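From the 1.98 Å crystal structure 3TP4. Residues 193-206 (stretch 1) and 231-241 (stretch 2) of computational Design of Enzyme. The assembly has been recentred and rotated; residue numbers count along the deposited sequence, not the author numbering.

Stretch 1 193-206: YQELYRFTVEYLRD
Stretch 2 (231-241) LRTYPGDAFVD

Residues 193-206 form one continuous helix, with a wider pi-type turn at 203-206. The segment 231-241 runs along it without regular helix or strand from Tyr 234 onward. Both run in the same sense: the CA atoms of Gln 194 and Pro 235 are 4.8 Å apart, and those of Arg 198 and Phe 239 are 6.5 Å apart. The contact buries 575 Å² in total.

Phe 239 covers the most surface. Its CA-to-CB bond points toward the helix, with chi1 m (-63°) and chi2 -82°. Arg 198 CG lies over one face of the Phe 239 ring, 3.5 Å from its centroid and 4° off the normal, a CH-pi contact. Val 201 and Glu 202 meet the ring edge: Val 201 CB is 4.2 Å from Phe 239 CD1, and Glu 202 OE2 is 3.3 Å from Phe 239 CE1. The carbonyl Phe 239 O is buried without a polar partner; Phe 239 O lies 3.3 Å from Tyr 197 CE1, at the edge of the Tyr 197 ring and near its plane.

Pro 235 is second, with phi/psi -72/-22 and a C-gamma exo ring. Its CG sits over one face of Tyr 197 (chi1 t, chi2 -75°), 3.5 Å from the centroid and 16° off the normal. Its carbonyl accepts two hydrogen bonds from one guanidinium edge: Arg 198 NE to Pro 235 O is 2.8 Å, and Arg 198 NH2 to Pro 235 O is 3.1 Å. Arg 198 is extended (chi1 m, then t, t). Its NH1 also makes a salt bridge with Glu 195 OE2 at 2.8 Å. One side chain thus packs on Phe 239 and ties down the loop backbone.

Gln 194 (m, t, chi3 -27°) adds a hydrogen bond from NE2 to Tyr 234 O, 2.9 Å. Gly 236, next after Pro 235, has phi/psi 120/155; there a CB would jam against the Pro 235 carbonyl O, which by itself calls for glycine.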

# COMPACT_ATOMS: atom_id res chain seq x y z
N TYR A 193 -11.81 7.94 -1.28
CA TYR A 193 -10.64 7.09 -1.10
C TYR A 193 -9.36 7.83 -1.52
O TYR A 193 -8.34 7.77 -0.83
CB TYR A 193 -10.75 5.78 -1.87
CG TYR A 193 -9.50 4.94 -1.65
CD1 TYR A 193 -9.35 4.18 -0.51
CD2 TYR A 193 -8.46 4.95 -2.57
CE1 TYR A 193 -8.22 3.43 -0.28
CE2 TYR A 193 -7.31 4.21 -2.35
CZ TYR A 193 -7.21 3.45 -1.21
OH TYR A 193 -6.08 2.72 -0.98
N GLN A 194 -9.43 8.50 -2.66
CA GLN A 194 -8.27 9.21 -3.18
C GLN A 194 -7.82 10.31 -2.22
O GLN A 194 -6.62 10.49 -2.00
CB GLN A 194 -8.58 9.79 -4.57
CG GLN A 194 -8.70 8.73 -5.66
CD GLN A 194 -9.35 9.26 -6.92
OE1 GLN A 194 -10.13 10.21 -6.89
NE2 GLN A 194 -9.03 8.64 -8.05
N GLU A 195 -8.76 11.04 -1.62
CA GLU A 195 -8.35 12.09 -0.69
C GLU A 195 -7.79 11.49 0.59
O GLU A 195 -6.88 12.06 1.18
CB GLU A 195 -9.48 13.08 -0.39
CG GLU A 195 -9.92 13.87 -1.62
CD GLU A 195 -8.75 14.56 -2.33
OE1 GLU A 195 -7.81 15.04 -1.65
OE2 GLU A 195 -8.77 14.61 -3.57
N LEU A 196 -8.32 10.33 1.01
CA LEU A 196 -7.80 9.66 2.20
C LEU A 196 -6.35 9.23 1.96
O LEU A 196 -5.48 9.46 2.80
CB LEU A 196 -8.64 8.42 2.56
CG LEU A 196 -8.01 7.41 3.53
CD1 LEU A 196 -7.73 8.04 4.88
CD2 LEU A 196 -8.89 6.14 3.71
N TYR A 197 -6.11 8.60 0.81
CA TYR A 197 -4.77 8.11 0.49
C TYR A 197 -3.81 9.31 0.39
O TYR A 197 -2.70 9.27 0.93
CB TYR A 197 -4.79 7.33 -0.83
CG TYR A 197 -3.51 6.56 -1.12
CD1 TYR A 197 -2.36 7.21 -1.55
CD2 TYR A 197 -3.47 5.17 -1.00
CE1 TYR A 197 -1.18 6.50 -1.82
CE2 TYR A 197 -2.31 4.45 -1.27
CZ TYR A 197 -1.17 5.12 -1.68
OH TYR A 197 -0.01 4.41 -1.94
N ARG A 198 -4.25 10.36 -0.30
CA ARG A 198 -3.40 11.54 -0.53
C ARG A 198 -3.04 12.23 0.79
O ARG A 198 -1.88 12.56 1.02
CB ARG A 198 -4.07 12.52 -1.50
CG ARG A 198 -4.13 12.00 -2.95
CD ARG A 198 -5.18 12.73 -3.77
NE ARG A 198 -5.29 12.20 -5.13
CZ ARG A 198 -6.28 12.51 -5.97
NH1 ARG A 198 -7.25 13.34 -5.61
NH2 ARG A 198 -6.30 11.98 -7.19
N PHE A 199 -4.04 12.44 1.64
CA PHE A 199 -3.78 12.98 2.97
C PHE A 199 -2.82 12.10 3.74
O PHE A 199 -1.92 12.60 4.42
CB PHE A 199 -5.07 13.10 3.79
CG PHE A 199 -4.83 13.52 5.21
CD1 PHE A 199 -4.51 14.84 5.52
CD2 PHE A 199 -4.91 12.59 6.25
CE1 PHE A 199 -4.29 15.23 6.83
CE2 PHE A 199 -4.69 12.97 7.56
CZ PHE A 199 -4.37 14.29 7.85
N THR A 200 -3.01 10.79 3.68
CA THR A 200 -2.13 9.88 4.39
C THR A 200 -0.68 10.11 3.99
O THR A 200 0.23 10.17 4.84
CB THR A 200 -2.52 8.41 4.12
OG1 THR A 200 -3.80 8.14 4.71
CG2 THR A 200 -1.49 7.45 4.70
N VAL A 201 -0.46 10.23 2.68
CA VAL A 201 0.89 10.42 2.16
C VAL A 201 1.44 11.77 2.60
O VAL A 201 2.58 11.88 3.04
CB VAL A 201 0.94 10.34 0.63
CG1 VAL A 201 2.27 10.86 0.14
CG2 VAL A 201 0.72 8.90 0.15
N GLU A 202 0.61 12.79 2.48
CA GLU A 202 1.03 14.15 2.81
C GLU A 202 1.28 14.32 4.31
O GLU A 202 2.28 14.92 4.72
CB GLU A 202 -0.02 15.15 2.28
CG GLU A 202 0.04 15.26 0.75
CD GLU A 202 -1.25 15.73 0.11
OE1 GLU A 202 -2.26 15.91 0.83
OE2 GLU A 202 -1.24 15.94 -1.13
N TYR A 203 0.39 13.78 5.14
CA TYR A 203 0.59 13.85 6.58
C TYR A 203 1.91 13.17 6.97
O TYR A 203 2.75 13.77 7.65
CB TYR A 203 -0.58 13.25 7.36
CG TYR A 203 -0.47 13.49 8.86
CD1 TYR A 203 -0.78 14.73 9.40
CD2 TYR A 203 -0.02 12.49 9.72
CE1 TYR A 203 -0.68 14.98 10.76
CE2 TYR A 203 0.08 12.72 11.10
CZ TYR A 203 -0.24 13.98 11.60
OH TYR A 203 -0.15 14.26 12.95
N LEU A 204 2.12 11.94 6.52
CA LEU A 204 3.35 11.22 6.86
C LEU A 204 4.60 11.90 6.30
O LEU A 204 5.57 12.12 7.02
CB LEU A 204 3.29 9.76 6.37
CG LEU A 204 2.32 8.83 7.12
CD1 LEU A 204 2.14 7.54 6.37
CD2 LEU A 204 2.76 8.55 8.58
N ARG A 205 4.58 12.24 5.01
CA ARG A 205 5.77 12.78 4.36
C ARG A 205 5.99 14.25 4.72
O ARG A 205 7.06 14.64 5.18
CB ARG A 205 5.66 12.64 2.84
CG ARG A 205 6.80 13.31 2.05
CD ARG A 205 6.47 13.39 0.54
NE ARG A 205 5.30 14.25 0.29
CZ ARG A 205 4.52 14.18 -0.78
NH1 ARG A 205 4.76 13.31 -1.76
NH2 ARG A 205 3.47 15.00 -0.89
N ASP A 206 4.97 15.08 4.50
CA ASP A 206 5.16 16.52 4.59
C ASP A 206 5.00 17.02 6.01
O ASP A 206 5.67 17.96 6.43
CB ASP A 206 4.18 17.25 3.68
CG ASP A 206 4.30 16.84 2.23
OD1 ASP A 206 5.44 16.63 1.77
OD2 ASP A 206 3.27 16.74 1.55
N LEU A 231 -8.13 1.13 -12.32
CA LEU A 231 -7.74 2.48 -11.92
C LEU A 231 -8.82 3.31 -11.22
O LEU A 231 -8.58 4.47 -10.90
CB LEU A 231 -7.21 3.27 -13.11
CG LEU A 231 -5.95 2.69 -13.76
CD1 LEU A 231 -5.67 3.42 -15.06
CD2 LEU A 231 -4.76 2.77 -12.80
N ARG A 232 -9.98 2.73 -10.97
CA ARG A 232 -11.08 3.49 -10.35
C ARG A 232 -10.64 4.26 -9.10
O ARG A 232 -11.00 5.42 -8.92
CB ARG A 232 -12.28 2.59 -10.03
CG ARG A 232 -13.36 2.62 -11.12
CD ARG A 232 -14.33 1.43 -11.03
NE ARG A 232 -15.44 1.68 -10.11
CZ ARG A 232 -16.50 0.89 -9.97
NH1 ARG A 232 -16.62 -0.21 -10.71
NH2 ARG A 232 -17.46 1.20 -9.10
N THR A 233 -9.85 3.61 -8.24
CA THR A 233 -9.48 4.20 -6.96
C THR A 233 -8.03 4.69 -6.91
O THR A 233 -7.50 4.97 -5.83
CB THR A 233 -9.72 3.19 -5.81
OG1 THR A 233 -8.82 2.08 -5.93
CG2 THR A 233 -11.17 2.67 -5.85
N TYR A 234 -7.38 4.79 -8.07
CA TYR A 234 -5.98 5.17 -8.15
C TYR A 234 -5.72 6.56 -7.56
O TYR A 234 -6.33 7.53 -7.99
CB TYR A 234 -5.54 5.16 -9.61
CG TYR A 234 -4.08 5.49 -9.83
CD1 TYR A 234 -3.08 4.77 -9.18
CD2 TYR A 234 -3.70 6.49 -10.73
CE1 TYR A 234 -1.74 5.06 -9.39
CE2 TYR A 234 -2.36 6.78 -10.95
CZ TYR A 234 -1.39 6.06 -10.28
OH TYR A 234 -0.06 6.34 -10.49
N PRO A 235 -4.81 6.66 -6.58
CA PRO A 235 -4.56 7.96 -5.94
C PRO A 235 -3.81 8.97 -6.82
O PRO A 235 -3.90 10.17 -6.55
CB PRO A 235 -3.72 7.59 -4.70
CG PRO A 235 -3.99 6.18 -4.46
CD PRO A 235 -4.17 5.57 -5.84
N GLY A 236 -3.09 8.51 -7.83
CA GLY A 236 -2.37 9.42 -8.71
C GLY A 236 -0.87 9.18 -8.73
O GLY A 236 -0.30 8.69 -7.75
N ASP A 237 -0.22 9.57 -9.83
CA ASP A 237 1.21 9.36 -10.01
C ASP A 237 2.07 10.01 -8.92
O ASP A 237 3.13 9.49 -8.58
CB ASP A 237 1.67 9.89 -11.37
CG ASP A 237 0.99 9.20 -12.53
OD1 ASP A 237 0.35 8.14 -12.33
OD2 ASP A 237 1.10 9.71 -13.66
N ALA A 238 1.63 11.14 -8.39
CA ALA A 238 2.42 11.83 -7.37
C ALA A 238 2.33 11.15 -6.01
O ALA A 238 2.96 11.58 -5.05
CB ALA A 238 1.97 13.29 -7.24
N PHE A 239 1.55 10.08 -5.93
CA PHE A 239 1.22 9.48 -4.63
C PHE A 239 1.55 8.00 -4.47
O PHE A 239 1.56 7.49 -3.35
CB PHE A 239 -0.26 9.72 -4.32
CG PHE A 239 -0.61 11.17 -4.20
CD1 PHE A 239 -0.37 11.85 -3.02
CD2 PHE A 239 -1.14 11.87 -5.27
CE1 PHE A 239 -0.66 13.20 -2.90
CE2 PHE A 239 -1.45 13.22 -5.16
CZ PHE A 239 -1.21 13.89 -3.96
N VAL A 240 1.81 7.31 -5.58
CA VAL A 240 2.03 5.87 -5.56
C VAL A 240 3.39 5.51 -6.18
O VAL A 240 3.71 5.97 -7.27
CB VAL A 240 0.94 5.14 -6.37
CG1 VAL A 240 1.22 3.63 -6.43
CG2 VAL A 240 -0.45 5.42 -5.78
N ASP A 241 4.19 4.69 -5.47
CA ASP A 241 5.45 4.16 -6.01
C ASP A 241 5.28 2.76 -6.61
O ASP A 241 5.92 2.42 -7.61
CB ASP A 241 6.52 4.08 -4.92
CG ASP A 241 6.96 5.44 -4.40
OD1 ASP A 241 7.35 6.31 -5.22
OD2 ASP A 241 6.91 5.63 -3.16
O HOH W 1 2.58 14.37 -3.61